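Local coordinates for putative uncharacterized protein (PDB 3M3I), which is of unknown function but belongs to the cupin superfamily (DUF985) and probably adopts its beta-barrel fold, at residues 23-27 and 28-32. Sequence-based numbering, arbitrary orientation.
Sequences FWIKR and LQLVP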
ATOM      1  N   PHE A  23      -1.345 -10.051  19.191  1.00 71.14           N
ATOM      2  CA  PHE A  23      -2.256  -8.907  19.089  1.00 72.18           C
ATOM      3  C   PHE A  23      -2.740  -8.687  17.651  1.00 70.01           C
ATOM      4  O   PHE A  23      -3.934  -8.582  17.407  1.00 70.75           O
ATOM      5  CB  PHE A  23      -1.558  -7.641  19.638  1.00 73.80           C
ATOM      6  CG  PHE A  23      -2.331  -6.367  19.431  1.00 75.37           C
ATOM      7  CD1 PHE A  23      -2.217  -5.655  18.235  1.00 73.71           C
ATOM      8  CD2 PHE A  23      -3.154  -5.870  20.431  1.00 79.13           C
ATOM      9  CE1 PHE A  23      -2.926  -4.479  18.043  1.00 75.78           C
ATOM     10  CE2 PHE A  23      -3.862  -4.686  20.249  1.00 81.27           C
ATOM     11  CZ  PHE A  23      -3.753  -3.989  19.054  1.00 79.61           C
ATOM     12  N   TRP A  24      -1.812  -8.627  16.707  1.00 67.79           N
ATOM     13  CA  TRP A  24      -2.153  -8.347  15.306  1.00 66.33           C
ATOM     14  C   TRP A  24      -2.830  -9.519  14.602  1.00 65.43           C
ATOM     15  O   TRP A  24      -3.665  -9.307  13.728  1.00 65.41           O
ATOM     16  CB  TRP A  24      -0.921  -7.942  14.516  1.00 64.85           C
ATOM     17  CG  TRP A  24      -0.372  -6.656  14.937  1.00 66.02           C
ATOM     18  CD1 TRP A  24       0.821  -6.438  15.543  1.00 66.24           C
ATOM     19  CD2 TRP A  24      -1.009  -5.383  14.818  1.00 67.76           C
ATOM     20  NE1 TRP A  24       0.977  -5.099  15.803  1.00 68.01           N
ATOM     21  CE2 TRP A  24      -0.132  -4.429  15.362  1.00 69.07           C
ATOM     22  CE3 TRP A  24      -2.236  -4.962  14.303  1.00 68.79           C
ATOM     23  CZ2 TRP A  24      -0.433  -3.077  15.403  1.00 71.53           C
ATOM     24  CZ3 TRP A  24      -2.539  -3.622  14.341  1.00 71.21           C
ATOM     25  CH2 TRP A  24      -1.638  -2.689  14.891  1.00 72.65           C
ATOM     26  N   ILE A  25      -2.477 -10.747  14.990  1.00 65.20           N
ATOM     27  CA  ILE A  25      -3.120 -11.935  14.413  1.00 65.04           C
ATOM     28  C   ILE A  25      -4.581 -11.970  14.865  1.00 66.64           C
ATOM     29  O   ILE A  25      -5.492 -12.153  14.054  1.00 66.71           O
ATOM     30  CB  ILE A  25      -2.406 -13.251  14.827  1.00 65.27           C
ATOM     31  CG1 ILE A  25      -1.077 -13.385  14.081  1.00 63.99           C
ATOM     32  CG2 ILE A  25      -3.292 -14.445  14.544  1.00 66.16           C
ATOM     33  CD1 ILE A  25      -0.377 -14.691  14.304  1.00 64.75           C
ATOM     34  N   LYS A  26      -4.794 -11.773  16.159  1.00 68.36           N
ATOM     35  CA  LYS A  26      -6.143 -11.659  16.693  1.00 70.45           C
ATOM     36  C   LYS A  26      -6.926 -10.565  15.979  1.00 70.63           C
ATOM     37  O   LYS A  26      -7.905 -10.847  15.311  1.00 70.87           O
ATOM     38  CB  LYS A  26      -6.111 -11.372  18.193  1.00 72.93           C
ATOM     39  CG  LYS A  26      -7.486 -11.306  18.833  1.00 75.75           C
ATOM     40  CD  LYS A  26      -7.379 -11.269  20.353  1.00 78.89           C
ATOM     41  CE  LYS A  26      -8.712 -10.866  20.993  1.00 82.37           C
ATOM     42  NZ  LYS A  26      -9.056  -9.413  20.791  1.00 83.40           N
ATOM     43  N   ARG A  27      -6.463  -9.325  16.094  1.00 70.91           N
ATOM     44  CA  ARG A  27      -7.276  -8.174  15.704  1.00 72.32           C
ATOM     45  C   ARG A  27      -7.528  -8.072  14.205  1.00 71.00           C
ATOM     46  O   ARG A  27      -8.606  -7.653  13.788  1.00 72.51           O
ATOM     47  CB  ARG A  27      -6.686  -6.883  16.287  1.00 73.77           C
ATOM     48  CG  ARG A  27      -7.065  -6.752  17.752  1.00 76.89           C
ATOM     49  CD  ARG A  27      -6.485  -5.550  18.408  1.00 79.07           C
ATOM     50  NE  ARG A  27      -6.929  -5.454  19.797  1.00 82.87           N
ATOM     51  CZ  ARG A  27      -8.146  -5.065  20.187  1.00 86.28           C
ATOM     52  NH1 ARG A  27      -9.083  -4.737  19.292  1.00 86.29           N
ATOM     53  NH2 ARG A  27      -8.434  -5.013  21.491  1.00 90.22           N
ATOM     54  N   LEU A  28      -6.550  -8.489  13.408  1.00 68.68           N
ATOM     55  CA  LEU A  28      -6.680  -8.459  11.948  1.00 67.93           C
ATOM     56  C   LEU A  28      -7.101  -9.813  11.383  1.00 67.38           C
ATOM     57  O   LEU A  28      -7.147  -9.992  10.172  1.00 67.14           O
ATOM     58  CB  LEU A  28      -5.374  -7.983  11.301  1.00 66.54           C
ATOM     59  CG  LEU A  28      -4.921  -6.574  11.712  1.00 67.54           C
ATOM     60  CD1 LEU A  28      -3.530  -6.305  11.194  1.00 66.19           C
ATOM     61  CD2 LEU A  28      -5.893  -5.525  11.225  1.00 69.76           C
ATOM     62  N   GLN A  29      -7.405 -10.759  12.269  1.00 67.73           N
ATOM     63  CA  GLN A  29      -7.945 -12.057  11.886  1.00 68.00           C
ATOM     64  C   GLN A  29      -7.049 -12.742  10.838  1.00 66.79           C
ATOM     65  O   GLN A  29      -7.497 -13.356   9.885  1.00 67.42           O
ATOM     66  CB  GLN A  29      -9.415 -11.883  11.464  1.00 69.72           C
ATOM     67  CG  GLN A  29     -10.292 -11.407  12.661  1.00 71.58           C
ATOM     68  CD  GLN A  29     -11.548 -10.600  12.285  1.00 73.62           C
ATOM     69  OE1 GLN A  29     -11.638  -9.963  11.211  1.00 73.67           O
ATOM     70  NE2 GLN A  29     -12.520 -10.599  13.196  1.00 75.83           N
ATOM     71  N   LEU A  30      -5.749 -12.616  11.044  1.00 65.50           N
ATOM     72  CA  LEU A  30      -4.770 -13.199  10.139  1.00 64.80           C
ATOM     73  C   LEU A  30      -4.771 -14.713  10.325  1.00 65.64           C
ATOM     74  O   LEU A  30      -5.000 -15.209  11.436  1.00 66.24           O
ATOM     75  CB  LEU A  30      -3.364 -12.628  10.410  1.00 63.54           C
ATOM     76  CG  LEU A  30      -3.204 -11.096  10.504  1.00 63.18           C
ATOM     77  CD1 LEU A  30      -1.791 -10.715  10.908  1.00 62.29           C
ATOM     78  CD2 LEU A  30      -3.577 -10.415   9.202  1.00 63.63           C
ATOM     79  N   VAL A  31      -4.544 -15.436   9.240  1.00 66.30           N
ATOM     80  CA  VAL A  31      -4.377 -16.888   9.264  1.00 67.76           C
ATOM     81  C   VAL A  31      -3.093 -17.225   8.523  1.00 67.88           C
ATOM     82  O   VAL A  31      -2.496 -16.333   7.922  1.00 66.82           O
ATOM     83  CB  VAL A  31      -5.582 -17.616   8.649  1.00 69.75           C
ATOM     84  CG1 VAL A  31      -6.849 -17.209   9.389  1.00 69.88           C
ATOM     85  CG2 VAL A  31      -5.714 -17.303   7.163  1.00 70.44           C
ATOM     86  N   PRO A  32      -2.637 -18.498   8.592  1.00 69.62           N
ATOM     87  CA  PRO A  32      -1.394 -18.880   7.920  1.00 70.41           C
ATOM     88  C   PRO A  32      -1.510 -18.838   6.409  1.00 71.75           C
ATOM     89  O   PRO A  32      -2.538 -19.203   5.853  1.00 73.33           O
ATOM     90  CB  PRO A  32      -1.177 -20.328   8.378  1.00 72.94           C
ATOM     91  CG  PRO A  32      -1.829 -20.384   9.683  1.00 72.46           C
ATOM     92  CD  PRO A  32      -3.067 -19.547   9.528  1.00 71.19           C
TER
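L28 lays its CD1 methyl against the six-membered ring of W24, one helical turn back. CD1 is 3.6 Å from CE3 of W24 and meets the ring obliquely. W24 and L28 run alongside each other, their ends in the same direction. In both, CG is anti to the carbonyl carbon (chi1 -67° for W24, -60° for L28), which sends the two side chains off together and brings CD1 to the ring. L28 N also donates a hydrogen bond to W24 O at 3.0 Å, an i to i-4 bond of the helix. L28 is the first residue to leave helical angles. A Schellman motif ends the helix, with Q29 as the C-prime residue at positive phi. Q29 N donates a hydrogen bond to K26 O at 3.1 Å. L30 N donates one to I25 O, also at 3.1 Å. The CB of L30 points back toward the helix. Its CD1 lies 4.2 Å from CG1 of I25, the apolar contact that accompanies a Schellman motif. The same methyl is 3.7 Å from W24 O. W24 NE1 is satisfied by a hydrogen bond to the hydroxyl of Y171. Helix 21-27 and its cap sit against the large antiparallel sheet: L28 and L30 pack on Y64 of strand 56-67, and W24 and L28 on L173 of strand 172-179. W24 also touches A138 of the second subunit. Beyond the turn, the chain enters strand 31-32, which pairs antiparallel with strand 38-44.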